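Local coordinates for protein AlkZ (Streptomyces sahachiroi, PDB 5UUJ) that belongs to the AlkZ-like family of DNA glycosylases, a branch of the helix-turn-helix clan of proteins, at residues G285-Y290 with A314-P319; G39-V44 with A78-L83; T279-L284 with P319-D324. One frame throughout, in Å; residues are numbered along the deposited sequence.

Contact 1 (G285-Y290 with A314-P319)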
ATOM      1  N   GLY A 285      -4.180  -1.593  12.670  1.00 15.35           N
ATOM      2  CA  GLY A 285      -3.045  -2.497  12.706  1.00 15.13           C
ATOM      3  C   GLY A 285      -1.783  -1.822  12.204  1.00 18.88           C
ATOM      4  O   GLY A 285      -1.805  -0.655  11.818  1.00 14.35           O
ATOM      5  N   GLY A 286      -0.675  -2.555  12.213  1.00 15.30           N
ATOM      6  CA  GLY A 286       0.582  -2.020  11.731  1.00 15.55           C
ATOM      7  C   GLY A 286       0.543  -1.759  10.238  1.00 15.77           C
ATOM      8  O   GLY A 286      -0.296  -2.313   9.535  1.00 15.92           O
ATOM      9  N   PHE A 287       1.446  -0.908   9.763  1.00 17.83           N
ATOM     10  CA  PHE A 287       1.589  -0.636   8.334  1.00 16.49           C
ATOM     11  C   PHE A 287       0.256  -0.279   7.678  1.00 15.98           C
ATOM     12  O   PHE A 287      -0.000  -0.674   6.543  1.00 16.76           O
ATOM     13  CB  PHE A 287       2.190  -1.852   7.612  1.00 17.62           C
ATOM     14  CG  PHE A 287       3.572  -2.220   8.071  1.00 18.96           C
ATOM     15  CD1 PHE A 287       4.685  -1.628   7.498  1.00 19.27           C
ATOM     16  CD2 PHE A 287       3.759  -3.174   9.060  1.00 18.48           C
ATOM     17  CE1 PHE A 287       5.960  -1.971   7.910  1.00 20.21           C
ATOM     18  CE2 PHE A 287       5.033  -3.519   9.476  1.00 19.32           C
ATOM     19  CZ  PHE A 287       6.135  -2.917   8.897  1.00 20.20           C
ATOM     20  N   ASP A 288      -0.599   0.455   8.380  1.00 18.15           N
ATOM     21  CA  ASP A 288      -1.930   0.712   7.851  1.00 17.67           C
ATOM     22  C   ASP A 288      -1.931   1.834   6.821  1.00 19.96           C
ATOM     23  O   ASP A 288      -1.242   2.846   6.973  1.00 15.39           O
ATOM     24  CB  ASP A 288      -2.914   1.047   8.969  1.00 20.83           C
ATOM     25  CG  ASP A 288      -4.353   1.024   8.489  1.00 20.31           C
ATOM     26  OD1 ASP A 288      -4.918  -0.084   8.379  1.00 25.67           O
ATOM     27  OD2 ASP A 288      -4.914   2.104   8.205  1.00 18.04           O
ATOM     28  N   GLN A 289      -2.725   1.638   5.774  1.00 15.03           N
ATOM     29  CA  GLN A 289      -2.824   2.587   4.675  1.00 15.23           C
ATOM     30  C   GLN A 289      -3.303   3.970   5.112  1.00 14.52           C
ATOM     31  O   GLN A 289      -2.991   4.962   4.453  1.00 14.76           O
ATOM     32  CB  GLN A 289      -3.759   2.037   3.597  1.00 17.86           C
ATOM     33  CG  GLN A 289      -3.170   0.887   2.791  1.00 16.91           C
ATOM     34  CD  GLN A 289      -1.942   1.296   1.993  1.00 18.98           C
ATOM     35  OE1 GLN A 289      -2.046   1.992   0.983  1.00 22.61           O
ATOM     36  NE2 GLN A 289      -0.771   0.865   2.446  1.00 20.10           N
ATOM     37  N   TYR A 290      -4.058   4.048   6.204  1.00 13.87           N
ATOM     38  CA  TYR A 290      -4.495   5.350   6.707  1.00 18.07           C
ATOM     39  C   TYR A 290      -3.276   6.224   6.988  1.00 13.88           C
ATOM     40  O   TYR A 290      -3.308   7.441   6.798  1.00 13.73           O
ATOM     41  CB  TYR A 290      -5.346   5.214   7.974  1.00 13.02           C
ATOM     42  CG  TYR A 290      -5.796   6.554   8.504  1.00 14.52           C
ATOM     43  CD1 TYR A 290      -6.882   7.216   7.943  1.00 13.55           C
ATOM     44  CD2 TYR A 290      -5.117   7.177   9.544  1.00 15.11           C
ATOM     45  CE1 TYR A 290      -7.285   8.455   8.412  1.00 12.82           C
ATOM     46  CE2 TYR A 290      -5.512   8.410  10.018  1.00 12.99           C
ATOM     47  CZ  TYR A 290      -6.598   9.046   9.449  1.00 18.24           C
ATOM     48  OH  TYR A 290      -6.998  10.276   9.919  1.00 18.31           O
ATOM     49  N   ALA A 314      14.458  -0.627  10.524  1.00 55.22           N
ATOM     50  CA  ALA A 314      14.121  -1.648   9.534  1.00 51.26           C
ATOM     51  C   ALA A 314      12.697  -1.470   9.001  1.00 51.16           C
ATOM     52  O   ALA A 314      12.069  -2.431   8.554  1.00 56.17           O
ATOM     53  CB  ALA A 314      14.303  -3.051  10.129  1.00 52.59           C
ATOM     54  N   GLY A 315      12.193  -0.239   9.058  1.00 33.24           N
ATOM     55  CA  GLY A 315      10.925   0.104   8.436  1.00 24.81           C
ATOM     56  C   GLY A 315       9.695  -0.408   9.164  1.00 26.15           C
ATOM     57  O   GLY A 315       8.632  -0.543   8.560  1.00 30.48           O
ATOM     58  N   TRP A 316       9.826  -0.683  10.460  1.00 22.61           N
ATOM     59  CA  TRP A 316       8.677  -1.101  11.265  1.00 21.11           C
ATOM     60  C   TRP A 316       7.696   0.059  11.432  1.00 19.94           C
ATOM     61  O   TRP A 316       8.072   1.136  11.889  1.00 20.16           O
ATOM     62  CB  TRP A 316       9.114  -1.614  12.643  1.00 21.25           C
ATOM     63  CG  TRP A 316       7.951  -2.017  13.544  1.00 19.98           C
ATOM     64  CD1 TRP A 316       7.346  -1.249  14.501  1.00 19.21           C
ATOM     65  CD2 TRP A 316       7.264  -3.278  13.556  1.00 19.67           C
ATOM     66  NE1 TRP A 316       6.335  -1.955  15.109  1.00 19.18           N
ATOM     67  CE2 TRP A 316       6.262  -3.201  14.545  1.00 18.71           C
ATOM     68  CE3 TRP A 316       7.402  -4.464  12.828  1.00 20.35           C
ATOM     69  CZ2 TRP A 316       5.403  -4.265  14.827  1.00 18.43           C
ATOM     70  CZ3 TRP A 316       6.546  -5.522  13.111  1.00 20.05           C
ATOM     71  CH2 TRP A 316       5.561  -5.413  14.101  1.00 19.10           C
ATOM     72  N   ILE A 317       6.445  -0.168  11.042  1.00 20.14           N
ATOM     73  CA  ILE A 317       5.375   0.803  11.251  1.00 22.31           C
ATOM     74  C   ILE A 317       4.399   0.210  12.258  1.00 17.63           C
ATOM     75  O   ILE A 317       3.707  -0.761  11.959  1.00 21.40           O
ATOM     76  CB  ILE A 317       4.633   1.150   9.939  1.00 20.99           C
ATOM     77  CG1 ILE A 317       5.625   1.539   8.837  1.00 23.12           C
ATOM     78  CG2 ILE A 317       3.620   2.265  10.173  1.00 19.42           C
ATOM     79  CD1 ILE A 317       6.404   2.805   9.109  1.00 23.53           C
ATOM     80  N   SER A 318       4.350   0.795  13.452  1.00 16.73           N
ATOM     81  CA  SER A 318       3.581   0.226  14.553  1.00 16.26           C
ATOM     82  C   SER A 318       2.076   0.340  14.339  1.00 17.39           C
ATOM     83  O   SER A 318       1.615   1.200  13.590  1.00 15.07           O
ATOM     84  CB  SER A 318       3.942   0.913  15.872  1.00 16.54           C
ATOM     85  OG  SER A 318       5.335   0.860  16.120  1.00 29.93           O
ATOM     86  N   PRO A 319       1.302  -0.535  15.004  1.00 17.76           N
ATOM     87  CA  PRO A 319      -0.137  -0.280  15.101  1.00 14.69           C
ATOM     88  C   PRO A 319      -0.364   1.034  15.834  1.00 15.25           C
ATOM     89  O   PRO A 319       0.423   1.352  16.725  1.00 15.21           O
ATOM     90  CB  PRO A 319      -0.664  -1.478  15.903  1.00 15.47           C
ATOM     91  CG  PRO A 319       0.387  -2.538  15.759  1.00 18.91           C
ATOM     92  CD  PRO A 319       1.687  -1.805  15.646  1.00 15.72           C
TER
HETATM   93  O   HOH W   1      -0.198   1.446  11.225  1.00  9.55           O
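F287 and I317 form the centre of this contact, where the turn leading into helix 289-292 of the AlkZ-like fold meets the loop running up to strand 320-323. The apolar part is built round the phenyl ring. With CG beside its own backbone N (chi1 -62°), F287 lays one face against I317: the CB of I317 makes a CH-pi contact 4.0 Å from the centroid of the F287 ring, and I317 N sits above the same ring, offset toward its rim. The isoleucine also reaches the ring with CG1, which lies 3.6 Å from F287 CD1. Further out, the ring turns its edge to the face of W316 in a T-shaped stack, with the planes at 78° and F287 CE2 4.2 Å from W316 CE3. P319 packs its own ring on the turn before the phenylalanine, CG lying 3.7 Å from G286 N.

Polar contacts run along the backbone. F287 N donates to I317 O at 3.2 Å, from well above the carbonyl plane and not straight. The absence of a side chain on G286 lets its CA come within 3.4 Å of I317 O as well. Water 1 ties the two segments together a step further on: it donates to both G285 O and S318 O and accepts from D288 N. The S318 hydroxyl bonds chiefly to V310 O, holding segment 314-319 to the end of helix 307-310.

Beyond the water, D288 is the N-cap of helix 289-292. Its OD1 forms a salt bridge with R55, while OD2 takes Y290 N at 2.9 Å from above the carboxylate plane.

Contact 2 (G39-V44 with A78-L83)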
ATOM      1  N   GLY A  39      -4.112  -0.401  -3.030  1.00 15.51           N
ATOM      2  CA  GLY A  39      -3.202  -1.430  -2.573  1.00 17.20           C
ATOM      3  C   GLY A  39      -3.092  -1.477  -1.063  1.00 16.14           C
ATOM      4  O   GLY A  39      -3.451  -0.527  -0.368  1.00 17.98           O
ATOM      5  N   VAL A  40      -2.611  -2.609  -0.564  1.00 15.03           N
ATOM      6  CA  VAL A  40      -2.335  -2.798   0.854  1.00 15.02           C
ATOM      7  C   VAL A  40      -0.961  -3.440   0.982  1.00 16.14           C
ATOM      8  O   VAL A  40      -0.688  -4.447   0.327  1.00 16.68           O
ATOM      9  CB  VAL A  40      -3.400  -3.690   1.537  1.00 15.68           C
ATOM     10  CG1 VAL A  40      -3.016  -3.991   2.991  1.00 15.53           C
ATOM     11  CG2 VAL A  40      -4.768  -3.039   1.465  1.00 13.80           C
ATOM     12  N   GLN A  41      -0.098  -2.850   1.804  1.00 23.37           N
ATOM     13  CA  GLN A  41       1.229  -3.414   2.029  1.00 25.19           C
ATOM     14  C   GLN A  41       1.085  -4.795   2.644  1.00 23.56           C
ATOM     15  O   GLN A  41       0.360  -4.971   3.623  1.00 19.83           O
ATOM     16  CB  GLN A  41       2.079  -2.511   2.929  1.00 22.01           C
ATOM     17  CG  GLN A  41       3.190  -1.777   2.172  1.00 28.63           C
ATOM     18  CD  GLN A  41       4.401  -1.398   3.022  1.00 39.32           C
ATOM     19  OE1 GLN A  41       5.023  -0.360   2.789  1.00 45.13           O
ATOM     20  NE2 GLN A  41       4.759  -2.246   3.986  1.00 39.61           N
ATOM     21  N   ALA A  42       1.779  -5.768   2.061  1.00 22.22           N
ATOM     22  CA  ALA A  42       1.573  -7.170   2.400  1.00 22.98           C
ATOM     23  C   ALA A  42       2.875  -7.925   2.629  1.00 22.26           C
ATOM     24  O   ALA A  42       2.923  -9.142   2.453  1.00 26.60           O
ATOM     25  CB  ALA A  42       0.770  -7.847   1.300  1.00 24.48           C
ATOM     26  N   GLN A  43       3.925  -7.217   3.024  1.00 24.64           N
ATOM     27  CA  GLN A  43       5.196  -7.875   3.296  1.00 29.39           C
ATOM     28  C   GLN A  43       5.056  -8.755   4.534  1.00 27.59           C
ATOM     29  O   GLN A  43       5.592  -9.861   4.586  1.00 29.11           O
ATOM     30  CB  GLN A  43       6.319  -6.854   3.485  1.00 30.83           C
ATOM     31  CG  GLN A  43       7.690  -7.482   3.690  1.00 30.59           C
ATOM     32  CD  GLN A  43       8.054  -8.472   2.596  1.00 37.18           C
ATOM     33  OE1 GLN A  43       8.140  -8.113   1.422  1.00 39.37           O
ATOM     34  NE2 GLN A  43       8.263  -9.728   2.979  1.00 39.05           N
ATOM     35  N   VAL A  44       4.335  -8.244   5.528  1.00 25.04           N
ATOM     36  CA  VAL A  44       3.915  -9.039   6.674  1.00 25.71           C
ATOM     37  C   VAL A  44       2.455  -9.422   6.449  1.00 24.01           C
ATOM     38  O   VAL A  44       1.561  -8.584   6.559  1.00 22.53           O
ATOM     39  CB  VAL A  44       4.075  -8.271   8.000  1.00 26.40           C
ATOM     40  CG1 VAL A  44       3.715  -9.165   9.180  1.00 27.60           C
ATOM     41  CG2 VAL A  44       5.501  -7.747   8.144  1.00 28.17           C
ATOM     42  N   ALA A  78       4.962  -3.103  -5.947  1.00 15.36           N
ATOM     43  CA  ALA A  78       4.401  -1.908  -6.557  1.00 15.47           C
ATOM     44  C   ALA A  78       5.012  -0.650  -5.931  1.00 15.60           C
ATOM     45  O   ALA A  78       6.214  -0.411  -6.073  1.00 15.68           O
ATOM     46  CB  ALA A  78       2.881  -1.909  -6.417  1.00 15.49           C
HETATM   47  N   MSE A  79       4.195   0.143  -5.238  1.00 15.70           N
HETATM   48  CA  MSE A  79       4.634   1.445  -4.731  1.00 16.02           C
HETATM   49  C   MSE A  79       5.848   1.342  -3.814  1.00 16.10           C
HETATM   50  O   MSE A  79       5.884   0.514  -2.901  1.00 15.96           O
HETATM   51  CB  MSE A  79       3.496   2.141  -3.984  1.00 16.18           C
HETATM   52  CG  MSE A  79       2.557   2.922  -4.892  1.00 16.45           C
HETATM   53 SE   MSE A  79       1.547   1.785  -6.122  1.00 31.62          SE
HETATM   54  CE  MSE A  79       0.588   0.752  -4.768  1.00 15.88           C
ATOM     55  N   ARG A  80       6.838   2.192  -4.077  1.00 16.42           N
ATOM     56  CA  ARG A  80       8.068   2.245  -3.290  1.00 16.69           C
ATOM     57  C   ARG A  80       8.822   0.913  -3.331  1.00 16.44           C
ATOM     58  O   ARG A  80       9.708   0.666  -2.518  1.00 16.69           O
ATOM     59  CB  ARG A  80       7.755   2.641  -1.842  1.00 16.98           C
ATOM     60  CG  ARG A  80       6.921   3.916  -1.730  1.00 20.45           C
ATOM     61  CD  ARG A  80       6.582   4.278  -0.289  1.00 17.65           C
ATOM     62  NE  ARG A  80       5.878   3.202   0.408  1.00 22.21           N
ATOM     63  CZ  ARG A  80       4.578   2.938   0.292  1.00 21.58           C
ATOM     64  NH1 ARG A  80       3.802   3.660  -0.509  1.00 16.92           N
ATOM     65  NH2 ARG A  80       4.050   1.936   0.980  1.00 27.82           N
ATOM     66  N   GLY A  81       8.465   0.062  -4.287  1.00 16.07           N
ATOM     67  CA  GLY A  81       9.121  -1.221  -4.454  1.00 15.94           C
ATOM     68  C   GLY A  81       8.730  -2.273  -3.430  1.00 15.89           C
ATOM     69  O   GLY A  81       9.337  -3.341  -3.385  1.00 15.96           O
ATOM     70  N   THR A  82       7.723  -1.988  -2.609  1.00 15.86           N
ATOM     71  CA  THR A  82       7.306  -2.930  -1.573  1.00 17.58           C
ATOM     72  C   THR A  82       6.178  -3.838  -2.059  1.00 15.90           C
ATOM     73  O   THR A  82       5.410  -3.480  -2.955  1.00 15.63           O
ATOM     74  CB  THR A  82       6.840  -2.208  -0.293  1.00 16.03           C
ATOM     75  OG1 THR A  82       5.664  -1.444  -0.570  1.00 18.47           O
ATOM     76  CG2 THR A  82       7.928  -1.286   0.239  1.00 16.49           C
ATOM     77  N   LEU A  83       6.088  -5.014  -1.450  1.00 15.68           N
ATOM     78  CA  LEU A  83       5.063  -5.993  -1.784  1.00 16.46           C
ATOM     79  C   LEU A  83       3.671  -5.489  -1.420  1.00 15.39           C
ATOM     80  O   LEU A  83       3.418  -5.125  -0.273  1.00 15.43           O
ATOM     81  CB  LEU A  83       5.349  -7.309  -1.060  1.00 20.14           C
ATOM     82  CG  LEU A  83       4.464  -8.499  -1.427  1.00 22.94           C
ATOM     83  CD1 LEU A  83       4.695  -8.902  -2.874  1.00 17.31           C
ATOM     84  CD2 LEU A  83       4.735  -9.664  -0.487  1.00 16.40           C
TER
HETATM   85  O   HOH W   2       8.235  -5.762   0.484  1.00 13.82           O
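L83 meets A42 and Q43 where strand 40-41 joins strand 83-86, at one margin of a three-stranded antiparallel sheet. Q41-A42-Q43 matches the QxQ pattern known in AlkZ-like proteins. L83 has the largest area buried here. Its backbone O receives A42 N at 2.9 Å in a nearly straight bond. CG of the leucine stands anti to the backbone N (chi1 -173°), and from it the CD2 branch lies 3.5 Å from A42 O, while L83 CB lies 3.8 Å from Q43 OE1. Water 2 accepts from L83 N at 3.0 Å; its link onward to Q43 OE1 is modelled too short and remains doubtful.

Q41, next in buried area, extends beyond CG across the 78-83 turn. Its CG passes 3.7 Å from T82 OG1, and its amide lies nearly coplanar with the R80 guanidinium, their planes only 25° apart. R80 NH2 therefore meets a lone pair of Q41 OE1 within both planes, at 3.1 Å. The other terminal nitrogen, R80 NH1, donates to W230 O of helix 224-232, so the arginine that orients the Q41 amide is itself held by a second bond.

Beside Q41, T82 bonds back within its own turn: M79 O accepts from both T82 N and T82 OG1, the hydroxyl at 3.1 Å and nearly along the C=O axis.

Contact 3 (T279-L284 with P319-D324)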
ATOM      1  N   THR A 279     -14.399  12.769  14.835  1.00 19.34           N
ATOM      2  CA  THR A 279     -14.413  12.448  16.261  1.00 21.20           C
ATOM      3  C   THR A 279     -14.326  10.937  16.460  1.00 21.89           C
ATOM      4  O   THR A 279     -14.740  10.169  15.594  1.00 26.58           O
ATOM      5  CB  THR A 279     -15.685  12.963  16.964  1.00 21.37           C
ATOM      6  OG1 THR A 279     -16.843  12.383  16.349  1.00 27.44           O
ATOM      7  CG2 THR A 279     -15.778  14.477  16.889  1.00 20.75           C
ATOM      8  N   GLY A 280     -13.784  10.518  17.600  1.00 21.23           N
ATOM      9  CA  GLY A 280     -13.811   9.119  17.994  1.00 24.99           C
ATOM     10  C   GLY A 280     -12.462   8.428  17.972  1.00 24.41           C
ATOM     11  O   GLY A 280     -11.460   9.001  17.546  1.00 20.93           O
ATOM     12  N   ILE A 281     -12.453   7.180  18.431  1.00 26.02           N
ATOM     13  CA  ILE A 281     -11.238   6.379  18.511  1.00 24.54           C
ATOM     14  C   ILE A 281     -11.249   5.275  17.462  1.00 21.60           C
ATOM     15  O   ILE A 281     -12.289   4.681  17.177  1.00 26.73           O
ATOM     16  CB  ILE A 281     -11.072   5.739  19.907  1.00 26.64           C
ATOM     17  CG1 ILE A 281     -11.134   6.805  21.003  1.00 30.72           C
ATOM     18  CG2 ILE A 281      -9.764   4.956  19.997  1.00 26.54           C
ATOM     19  CD1 ILE A 281     -10.064   7.865  20.904  1.00 30.15           C
ATOM     20  N   ARG A 282     -10.078   5.003  16.900  1.00 24.92           N
ATOM     21  CA  ARG A 282      -9.909   3.904  15.965  1.00 21.02           C
ATOM     22  C   ARG A 282      -8.569   3.220  16.238  1.00 24.99           C
ATOM     23  O   ARG A 282      -7.549   3.887  16.410  1.00 24.15           O
ATOM     24  CB  ARG A 282      -9.991   4.413  14.523  1.00 27.46           C
ATOM     25  CG  ARG A 282     -10.168   3.333  13.476  1.00 26.55           C
ATOM     26  CD  ARG A 282     -11.564   2.721  13.488  1.00 29.20           C
ATOM     27  NE  ARG A 282     -11.511   1.329  13.041  1.00 33.29           N
ATOM     28  CZ  ARG A 282     -12.382   0.746  12.221  1.00 30.53           C
ATOM     29  NH1 ARG A 282     -13.418   1.412  11.726  1.00 28.56           N
ATOM     30  NH2 ARG A 282     -12.212  -0.526  11.893  1.00 32.00           N
ATOM     31  N   LEU A 283      -8.588   1.892  16.313  1.00 14.75           N
ATOM     32  CA  LEU A 283      -7.370   1.108  16.485  1.00 14.61           C
ATOM     33  C   LEU A 283      -7.007   0.430  15.174  1.00 14.30           C
ATOM     34  O   LEU A 283      -7.696  -0.484  14.725  1.00 17.55           O
ATOM     35  CB  LEU A 283      -7.535   0.058  17.589  1.00 15.36           C
ATOM     36  CG  LEU A 283      -7.699   0.563  19.025  1.00 17.03           C
ATOM     37  CD1 LEU A 283      -7.773  -0.612  19.988  1.00 16.83           C
ATOM     38  CD2 LEU A 283      -6.572   1.497  19.418  1.00 16.54           C
ATOM     39  N   LEU A 284      -5.918   0.889  14.569  1.00 13.84           N
ATOM     40  CA  LEU A 284      -5.466   0.366  13.289  1.00 16.44           C
ATOM     41  C   LEU A 284      -4.258  -0.540  13.477  1.00 18.39           C
ATOM     42  O   LEU A 284      -3.415  -0.291  14.338  1.00 16.07           O
ATOM     43  CB  LEU A 284      -5.120   1.515  12.339  1.00 17.95           C
ATOM     44  CG  LEU A 284      -6.207   2.580  12.162  1.00 18.40           C
ATOM     45  CD1 LEU A 284      -5.707   3.708  11.273  1.00 21.59           C
ATOM     46  CD2 LEU A 284      -7.479   1.975  11.593  1.00 17.82           C
ATOM     47  N   PRO A 319       1.302  -0.535  15.004  1.00 17.76           N
ATOM     48  CA  PRO A 319      -0.137  -0.280  15.101  1.00 14.69           C
ATOM     49  C   PRO A 319      -0.364   1.034  15.834  1.00 15.25           C
ATOM     50  O   PRO A 319       0.423   1.352  16.725  1.00 15.21           O
ATOM     51  CB  PRO A 319      -0.664  -1.478  15.903  1.00 15.47           C
ATOM     52  CG  PRO A 319       0.387  -2.538  15.759  1.00 18.91           C
ATOM     53  CD  PRO A 319       1.687  -1.805  15.646  1.00 15.72           C
ATOM     54  N   VAL A 320      -1.402   1.782  15.472  1.00 14.13           N
ATOM     55  CA  VAL A 320      -1.598   3.112  16.033  1.00 14.69           C
ATOM     56  C   VAL A 320      -2.991   3.318  16.602  1.00 18.22           C
ATOM     57  O   VAL A 320      -3.970   2.712  16.153  1.00 13.89           O
ATOM     58  CB  VAL A 320      -1.333   4.214  14.981  1.00 14.47           C
ATOM     59  CG1 VAL A 320       0.152   4.294  14.662  1.00 15.47           C
ATOM     60  CG2 VAL A 320      -2.151   3.968  13.716  1.00 14.25           C
ATOM     61  N   VAL A 321      -3.050   4.174  17.615  1.00 17.91           N
ATOM     62  CA  VAL A 321      -4.301   4.670  18.159  1.00 15.44           C
ATOM     63  C   VAL A 321      -4.620   5.991  17.478  1.00 17.17           C
ATOM     64  O   VAL A 321      -3.866   6.958  17.607  1.00 21.52           O
ATOM     65  CB  VAL A 321      -4.220   4.882  19.681  1.00 22.16           C
ATOM     66  CG1 VAL A 321      -5.585   5.265  20.247  1.00 18.64           C
ATOM     67  CG2 VAL A 321      -3.682   3.637  20.362  1.00 18.46           C
ATOM     68  N   VAL A 322      -5.727   6.029  16.747  1.00 16.45           N
ATOM     69  CA  VAL A 322      -6.162   7.252  16.084  1.00 18.13           C
ATOM     70  C   VAL A 322      -7.329   7.873  16.848  1.00 21.70           C
ATOM     71  O   VAL A 322      -8.354   7.227  17.063  1.00 22.87           O
ATOM     72  CB  VAL A 322      -6.574   6.987  14.626  1.00 16.32           C
ATOM     73  CG1 VAL A 322      -6.922   8.290  13.927  1.00 22.91           C
ATOM     74  CG2 VAL A 322      -5.453   6.280  13.879  1.00 21.23           C
ATOM     75  N   LYS A 323      -7.154   9.124  17.266  1.00 27.07           N
ATOM     76  CA  LYS A 323      -8.205   9.877  17.946  1.00 22.60           C
ATOM     77  C   LYS A 323      -8.489  11.172  17.196  1.00 20.92           C
ATOM     78  O   LYS A 323      -7.596  11.995  17.001  1.00 25.35           O
ATOM     79  CB  LYS A 323      -7.814  10.182  19.395  1.00 25.34           C
ATOM     80  CG  LYS A 323      -8.845  11.031  20.135  1.00 28.97           C
ATOM     81  CD  LYS A 323      -8.609  11.037  21.635  1.00 32.27           C
ATOM     82  CE  LYS A 323      -9.711  11.794  22.369  1.00 36.09           C
ATOM     83  NZ  LYS A 323      -9.741  13.243  22.017  1.00 34.82           N
ATOM     84  N   ASP A 324      -9.742  11.341  16.784  1.00 19.66           N
ATOM     85  CA  ASP A 324     -10.161  12.492  15.992  1.00 21.54           C
ATOM     86  C   ASP A 324      -9.322  12.622  14.719  1.00 16.98           C
ATOM     87  O   ASP A 324      -9.089  13.729  14.238  1.00 16.61           O
ATOM     88  CB  ASP A 324     -10.072  13.785  16.816  1.00 22.00           C
ATOM     89  CG  ASP A 324     -10.893  13.725  18.098  1.00 25.95           C
ATOM     90  OD1 ASP A 324     -11.781  12.854  18.204  1.00 24.23           O
ATOM     91  OD2 ASP A 324     -10.650  14.552  19.003  1.00 29.89           O
TER
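L284 rests on V320 and V322 with its side chain on the sheet face that R282 shares with these two valines. Its CB lies 4.1 Å from V320 CG2, beside the residue it pairs with. The first torsion puts CG anti to the carbonyl carbon (chi1 -52°), where it meets CG2 of V322, two residues further along the opposite strand. CD1 then closes on the same V322 methyl at 3.7 Å, so the leucine reaches from V320 to V322, two positions along on the same face. Its backbone is gripped too: L284 N donates to V320 O, and V320 N returns a bond to L284 O. R282 and V322 form the next hydrogen-bonded pair in the same way. Outside the strands, R282 makes a salt bridge with E23.

On the other face, L283 CD2 lies 3.7 Å from V321 CG2, the two side chains side by side, while I281 CD1 presses tightly on K323 CG at 3.5 Å. The far end is clasped by D324, whose N binds G280 O at 3.0 Å and whose OD1 accepts G280 N at 3.1 Å.

Strand 281-284 is an outermost strand, within this chain, of a five-stranded mixed sheet. Strand 320-323, bonded on its other side to strand 326-334, is its neighbour in a regular antiparallel pairing.

Overall arrangement
From the N terminus, contact 2 comes first: segment 78-83 returns to segment 39-44, closing a loop that holds helices 45-53 and 62-69 and strand 74-77. It is complete long before strand 281-284 begins. Contact 3 then closes a second, separate loop, and contact 1 is nested inside it, the two sharing P319. Contact 1 lies between the others in space as well. F287 CD1 packs 3.6 Å from Q41 NE2 of contact 2, and Y290 CB touches L284 CD1 of contact 3 at 3.6 Å. Contacts 2 and 3 themselves stay about 10 Å apart at their nearest atoms, so the 285-290 segment bridges the three-stranded and five-stranded sheets.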